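PDB 4ZDM: glutamate receptor kainate-like protein from Pleurobrachia bachei, which probably serves as a subunit of a glycine-activated ion channel of the ionotropic glutamate receptor family, its ligand-binding domain being held here with glycine bound. Local coordinates for residues 2-7 and 51-56; 114-119 and 210-215. All coordinates share one frame; numbering follows the deposited sequence. Where two conformers were deposited one is given.

Contact 1: 2-7 and 51-56; sequences SNNLNG and DLNFTY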
loop_
_atom_site.group_PDB
_atom_site.type_symbol
_atom_site.label_atom_id
_atom_site.label_comp_id
_atom_site.label_asym_id
_atom_site.label_seq_id
_atom_site.Cartn_x
_atom_site.Cartn_y
_atom_site.Cartn_z
ATOM N N SER A 2 -7.426 22.871 -9.421
ATOM C CA SER A 2 -6.021 22.954 -9.016
ATOM C C SER A 2 -5.710 22.078 -7.796
ATOM O O SER A 2 -4.641 21.458 -7.738
ATOM C CB SER A 2 -5.633 24.410 -8.716
ATOM O OG SER A 2 -5.448 25.136 -9.920
ATOM N N ASN A 3 -6.633 22.025 -6.832
ATOM C CA ASN A 3 -6.445 21.193 -5.607
ATOM C C ASN A 3 -6.361 19.711 -5.929
ATOM O O ASN A 3 -7.165 19.202 -6.695
ATOM C CB ASN A 3 -7.585 21.377 -4.606
ATOM C CG ASN A 3 -7.601 22.750 -3.989
ATOM O OD1 ASN A 3 -6.652 23.519 -4.146
ATOM N ND2 ASN A 3 -8.679 23.068 -3.271
ATOM N N ASN A 4 -5.397 19.021 -5.317
ATOM C CA ASN A 4 -5.133 17.678 -5.702
ATOM C C ASN A 4 -4.425 16.934 -4.558
ATOM O O ASN A 4 -4.319 17.400 -3.431
ATOM C CB ASN A 4 -4.332 17.629 -7.003
ATOM C CG ASN A 4 -2.965 18.288 -6.926
ATOM O OD1 ASN A 4 -2.037 17.831 -6.251
ATOM N ND2 ASN A 4 -2.802 19.331 -7.740
ATOM N N LEU A 5 -4.006 15.710 -4.850
ATOM C CA LEU A 5 -3.417 14.839 -3.820
ATOM C C LEU A 5 -1.902 14.865 -3.683
ATOM O O LEU A 5 -1.303 14.074 -2.921
ATOM C CB LEU A 5 -3.876 13.410 -4.068
ATOM C CG LEU A 5 -5.371 13.177 -4.054
ATOM C CD1 LEU A 5 -5.758 11.744 -4.317
ATOM C CD2 LEU A 5 -5.916 13.621 -2.705
ATOM N N ASN A 6 -1.257 15.765 -4.408
ATOM C CA ASN A 6 0.134 16.100 -4.173
ATOM C C ASN A 6 1.049 14.904 -4.234
ATOM O O ASN A 6 1.992 14.797 -3.456
ATOM C CB ASN A 6 0.275 16.817 -2.807
ATOM C CG ASN A 6 -0.581 18.095 -2.713
ATOM O OD1 ASN A 6 -0.873 18.742 -3.715
ATOM N ND2 ASN A 6 -0.966 18.456 -1.503
ATOM N N GLY A 7 0.796 13.991 -5.171
ATOM C CA GLY A 7 1.661 12.869 -5.374
ATOM C C GLY A 7 1.500 11.681 -4.450
ATOM O O GLY A 7 2.353 10.793 -4.327
ATOM N N ASP A 51 -5.348 14.343 -13.303
ATOM C CA ASP A 51 -6.036 15.452 -12.691
ATOM C C ASP A 51 -5.796 15.580 -11.194
ATOM O O ASP A 51 -5.445 16.669 -10.691
ATOM C CB ASP A 51 -7.534 15.339 -12.980
ATOM C CG ASP A 51 -8.294 16.596 -12.669
ATOM O OD1 ASP A 51 -8.573 16.860 -11.496
ATOM O OD2 ASP A 51 -8.564 17.351 -13.609
ATOM N N LEU A 52 -5.913 14.479 -10.470
ATOM C CA LEU A 52 -5.816 14.492 -9.016
ATOM C C LEU A 52 -4.379 14.332 -8.524
ATOM O O LEU A 52 -4.147 14.474 -7.328
ATOM C CB LEU A 52 -6.658 13.387 -8.398
ATOM C CG LEU A 52 -8.146 13.569 -8.093
ATOM C CD1 LEU A 52 -8.826 13.854 -9.336
ATOM C CD2 LEU A 52 -8.773 12.374 -7.433
ATOM N N ASN A 53 -3.439 14.089 -9.409
ATOM C CA ASN A 53 -2.012 14.038 -9.040
ATOM C C ASN A 53 -1.721 12.962 -8.020
ATOM O O ASN A 53 -1.257 13.221 -6.913
ATOM C CB ASN A 53 -1.550 15.383 -8.508
ATOM C CG ASN A 53 -0.054 15.520 -8.479
ATOM O OD1 ASN A 53 0.661 14.736 -9.018
ATOM N ND2 ASN A 53 0.402 16.563 -7.813
ATOM N N PHE A 54 -2.011 11.746 -8.410
ATOM C CA PHE A 54 -1.633 10.576 -7.622
ATOM C C PHE A 54 -0.943 9.562 -8.502
ATOM O O PHE A 54 -1.154 9.537 -9.728
ATOM C CB PHE A 54 -2.811 9.895 -6.874
ATOM C CG PHE A 54 -3.892 9.306 -7.723
ATOM C CD1 PHE A 54 -3.779 8.073 -8.293
ATOM C CD2 PHE A 54 -5.066 9.993 -7.883
ATOM C CE1 PHE A 54 -4.822 7.493 -9.021
ATOM C CE2 PHE A 54 -6.126 9.423 -8.557
ATOM C CZ PHE A 54 -6.007 8.187 -9.147
ATOM N N THR A 55 -0.069 8.761 -7.891
ATOM C CA THR A 55 0.518 7.623 -8.548
ATOM C C THR A 55 -0.247 6.373 -8.107
ATOM O O THR A 55 -0.929 6.394 -7.057
ATOM C CB THR A 55 2.005 7.443 -8.254
ATOM O OG1 THR A 55 2.209 7.261 -6.871
ATOM C CG2 THR A 55 2.792 8.627 -8.732
ATOM N N TYR A 56 -0.178 5.275 -8.865
ATOM C CA TYR A 56 -0.960 4.106 -8.561
ATOM C C TYR A 56 -0.448 2.849 -9.207
ATOM O O TYR A 56 0.264 2.887 -10.251
ATOM C CB TYR A 56 -2.420 4.317 -8.974
ATOM C CG TYR A 56 -2.617 4.450 -10.459
ATOM C CD1 TYR A 56 -2.368 5.675 -11.087
ATOM C CD2 TYR A 56 -3.099 3.397 -11.211
ATOM C CE1 TYR A 56 -2.546 5.821 -12.485
ATOM C CE2 TYR A 56 -3.294 3.544 -12.588
ATOM C CZ TYR A 56 -3.021 4.740 -13.186
ATOM O OH TYR A 56 -3.206 4.926 -14.560
HETATM O O HOH W 1 -5.484 19.241 -10.207
HETATM O O HOH W 2 -8.304 17.151 -8.471
HETATM O O HOH W 3 3.764 8.827 -5.333
#

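Contact 2: 114-119 and 210-215; sequences GGLGAL and ETFQPF. With SO4 (sulfate ion), chain C.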
loop_
_atom_site.group_PDB
_atom_site.type_symbol
_atom_site.label_atom_id
_atom_site.label_comp_id
_atom_site.label_asym_id
_atom_site.label_seq_id
_atom_site.Cartn_x
_atom_site.Cartn_y
_atom_site.Cartn_z
ATOM N N GLY A 114 -26.636 0.655 -13.929
ATOM C CA GLY A 114 -26.846 -0.710 -14.389
ATOM C C GLY A 114 -28.144 -1.292 -13.899
ATOM O O GLY A 114 -28.979 -0.633 -13.275
ATOM N N GLY A 115 -28.320 -2.566 -14.211
ATOM C CA GLY A 115 -29.473 -3.304 -13.757
ATOM C C GLY A 115 -29.246 -4.797 -14.003
ATOM O O GLY A 115 -28.236 -5.199 -14.522
ATOM N N LEU A 116 -30.185 -5.619 -13.556
ATOM C CA LEU A 116 -30.088 -7.061 -13.800
ATOM C C LEU A 116 -30.856 -7.441 -15.058
ATOM O O LEU A 116 -31.923 -6.918 -15.357
ATOM C CB LEU A 116 -30.636 -7.852 -12.614
ATOM C CG LEU A 116 -29.926 -7.631 -11.270
ATOM C CD1 LEU A 116 -30.514 -8.537 -10.160
ATOM C CD2 LEU A 116 -28.445 -7.764 -11.384
ATOM N N GLY A 117 -30.282 -8.380 -15.768
ATOM C CA GLY A 117 -30.962 -9.021 -16.873
ATOM C C GLY A 117 -30.791 -10.511 -16.792
ATOM O O GLY A 117 -29.757 -11.004 -16.388
ATOM N N ALA A 118 -31.830 -11.205 -17.228
ATOM C CA ALA A 118 -31.832 -12.665 -17.296
ATOM C C ALA A 118 -31.664 -13.051 -18.761
ATOM O O ALA A 118 -32.578 -12.769 -19.559
ATOM C CB ALA A 118 -33.114 -13.193 -16.729
ATOM N N LEU A 119 -30.506 -13.610 -19.123
ATOM C CA LEU A 119 -30.222 -13.907 -20.516
ATOM C C LEU A 119 -30.135 -15.429 -20.712
ATOM O O LEU A 119 -29.753 -16.177 -19.793
ATOM C CB LEU A 119 -28.949 -13.180 -20.970
ATOM C CG LEU A 119 -29.131 -11.724 -21.404
ATOM C CD1 LEU A 119 -29.596 -10.803 -20.284
ATOM C CD2 LEU A 119 -27.807 -11.246 -22.031
ATOM N N GLU A 210 -37.939 -7.701 -19.038
ATOM C CA GLU A 210 -37.328 -6.416 -18.864
ATOM C C GLU A 210 -36.165 -6.448 -17.861
ATOM O O GLU A 210 -36.074 -7.336 -17.026
ATOM C CB GLU A 210 -38.379 -5.404 -18.389
ATOM C CG GLU A 210 -39.525 -5.186 -19.388
ATOM C CD GLU A 210 -39.045 -4.618 -20.723
ATOM O OE1 GLU A 210 -38.408 -3.544 -20.711
ATOM O OE2 GLU A 210 -39.281 -5.249 -21.783
ATOM N N THR A 211 -35.272 -5.466 -17.964
ATOM C CA THR A 211 -34.234 -5.221 -16.963
ATOM C C THR A 211 -34.929 -4.959 -15.650
ATOM O O THR A 211 -36.070 -4.492 -15.650
ATOM C CB THR A 211 -33.325 -4.073 -17.426
ATOM O OG1 THR A 211 -32.642 -4.528 -18.620
ATOM C CG2 THR A 211 -32.285 -3.615 -16.316
ATOM N N PHE A 212 -34.306 -5.381 -14.553
ATOM C CA PHE A 212 -34.887 -5.210 -13.227
ATOM C C PHE A 212 -33.850 -4.891 -12.177
ATOM O O PHE A 212 -32.649 -5.110 -12.353
ATOM C CB PHE A 212 -35.713 -6.480 -12.838
ATOM C CG PHE A 212 -34.944 -7.771 -12.805
ATOM C CD1 PHE A 212 -34.546 -8.401 -13.961
ATOM C CD2 PHE A 212 -34.676 -8.401 -11.614
ATOM C CE1 PHE A 212 -33.845 -9.628 -13.937
ATOM C CE2 PHE A 212 -33.997 -9.630 -11.606
ATOM C CZ PHE A 212 -33.587 -10.208 -12.748
ATOM N N GLN A 213 -34.294 -4.338 -11.054
ATOM C CA GLN A 213 -33.452 -4.048 -9.911
ATOM C C GLN A 213 -32.212 -3.204 -10.295
ATOM O O GLN A 213 -31.052 -3.653 -10.213
ATOM C CB GLN A 213 -33.031 -5.317 -9.193
ATOM C CG GLN A 213 -34.247 -6.046 -8.553
ATOM C CD GLN A 213 -34.849 -5.207 -7.495
ATOM O OE1 GLN A 213 -34.141 -4.763 -6.603
ATOM N NE2 GLN A 213 -36.147 -4.928 -7.600
ATOM N N PRO A 214 -32.452 -1.955 -10.678
ATOM C CA PRO A 214 -31.322 -1.105 -11.060
ATOM C C PRO A 214 -30.404 -0.774 -9.909
ATOM O O PRO A 214 -30.772 -0.806 -8.698
ATOM C CB PRO A 214 -31.999 0.154 -11.606
ATOM C CG PRO A 214 -33.336 0.071 -11.264
ATOM C CD PRO A 214 -33.737 -1.290 -10.865
ATOM N N PHE A 215 -29.165 -0.408 -10.260
ATOM C CA PHE A 215 -28.165 -0.020 -9.282
ATOM C C PHE A 215 -27.144 0.870 -9.979
ATOM O O PHE A 215 -26.954 0.752 -11.177
ATOM C CB PHE A 215 -27.416 -1.249 -8.682
ATOM C CG PHE A 215 -27.027 -2.255 -9.714
ATOM C CD1 PHE A 215 -27.921 -3.261 -10.069
ATOM C CD2 PHE A 215 -25.818 -2.202 -10.370
ATOM C CE1 PHE A 215 -27.614 -4.158 -11.079
ATOM C CE2 PHE A 215 -25.529 -3.091 -11.354
ATOM C CZ PHE A 215 -26.407 -4.074 -11.700
HETATM S S SO4 C . -38.133 -4.433 -10.459
HETATM O O1 SO4 C . -38.849 -4.691 -11.721
HETATM O O2 SO4 C . -37.886 -5.731 -9.798
HETATM O O3 SO4 C . -36.978 -3.565 -10.788
HETATM O O4 SO4 C . -38.939 -3.647 -9.531
HETATM O O HOH W 4 -34.336 -9.555 -17.784
#

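Contact 1: 2-7 and 51-56
N4 and L5 meet the turn at L52 and N53, where helix 40-52 ends and the chain enters strand 54-59 of the bilobed, periplasmic-binding-protein-like ligand-binding domain; 2-7 is the loop leading into strand 8-13, the parallel neighbour of 54-59. Two backbone bonds tie the pieces: L5 N to L52 O at 2.8 Å, nearly straight at 169°, and G7 N to N53 O, also 2.8 Å. The side-chain bonds centre on N4 OD1. It takes N6 N at 2.9 Å in the plane of its carbonyl, closing an Asx turn, while N53 ND2 comes from above that plane at 3.2 Å. The two amide planes stand 73° apart, and the bond lies close to the plane of the N53 amide. CG of N4 sits between its backbone N and carbonyl carbon (chi1 62°), beside CB of N53. An alanine in place of N4 would probably leave N6 N without its Asx-turn acceptor and the N53 amide freer to turn. Apolar contact comes from L5, whose CD1 lies 4.0 Å from F54 CD2, the two side chains side by side and pointing the same way; L230 of helix 228-240 also touches L5. Waters bridge the two segments: one donates to both N3 O and D51 OD1, and another, its oxygen 2.6 Å from G7 O, also bonds T55 OG1, which is hydrogen-bonded to H9 ND1 as well.

Contact 2: 114-119 and 210-215
G114 and L116 pair with F215 and F212 as antiparallel hydrogen-bonded pairs, and the register slips by one residue between them, a beta bulge. Each pair has two backbone bonds: G114 N to F215 O and L116 N to F212 O are both 2.8 Å, and their returns, F215 N to G114 O and F212 N to L116 O, are little longer. Q213 and P214 lie opposite the single G115, and at Q213 the chain turns a corner with positive phi (53°). The backbone N of Q213, turned away from 114-119, gives a nearly straight bond to O3 of a sulfate, probably from the crystallisation liquor, and its NE2 reaches O2 of the same ion at 2.9 Å; Y161 OH is a further partner of the sulfate.

L116 carries the side-chain packing. Its CB sits over the centre of the F212 ring, a CH-pi contact at 3.8 Å from the centroid, while CD1 approaches CE2 of that ring. CG, anti to the carbonyl carbon (chi1 -61°), lies beside the F215 ring, and CD2 comes to 3.7 Å from CE1 of F215; the side chains cross at about a right angle. The face of the F215 ring lies against bare glycine backbone, with G114 C over its centre and CE1 3.4 Å from G115 CA. A side chain on G114 would probably run into CE2 of this ring. P149 and L153 of helix 148-155 pack on L116, and N148 and L152 on F215. This is a bulged antiparallel strand pair within the mixed sheet of the glycine-binding domain, joining strands 112-121 and 205-221 close to the ligand pocket that N148 helps to line.

Contact 1 and contact 2 lie on opposite sides of the chain's centre, their own centres 36 Å apart and their nearest atoms about 22 Å apart, so neither touches the other. What they share is the same mixed sheet: contact 1 leads into the parallel pair 8-13 and 54-59, and strand 90-92 connects 8-13 to 205-221, the strand that enters contact 2. Along the sequence, both segments of contact 1 precede those of contact 2. Their relation to the ligand differs. In contact 2 the side chain of F215 is about 6 Å from the bound glycine, whereas contact 1 is peripheral, centred 26 Å from the middle of the chain.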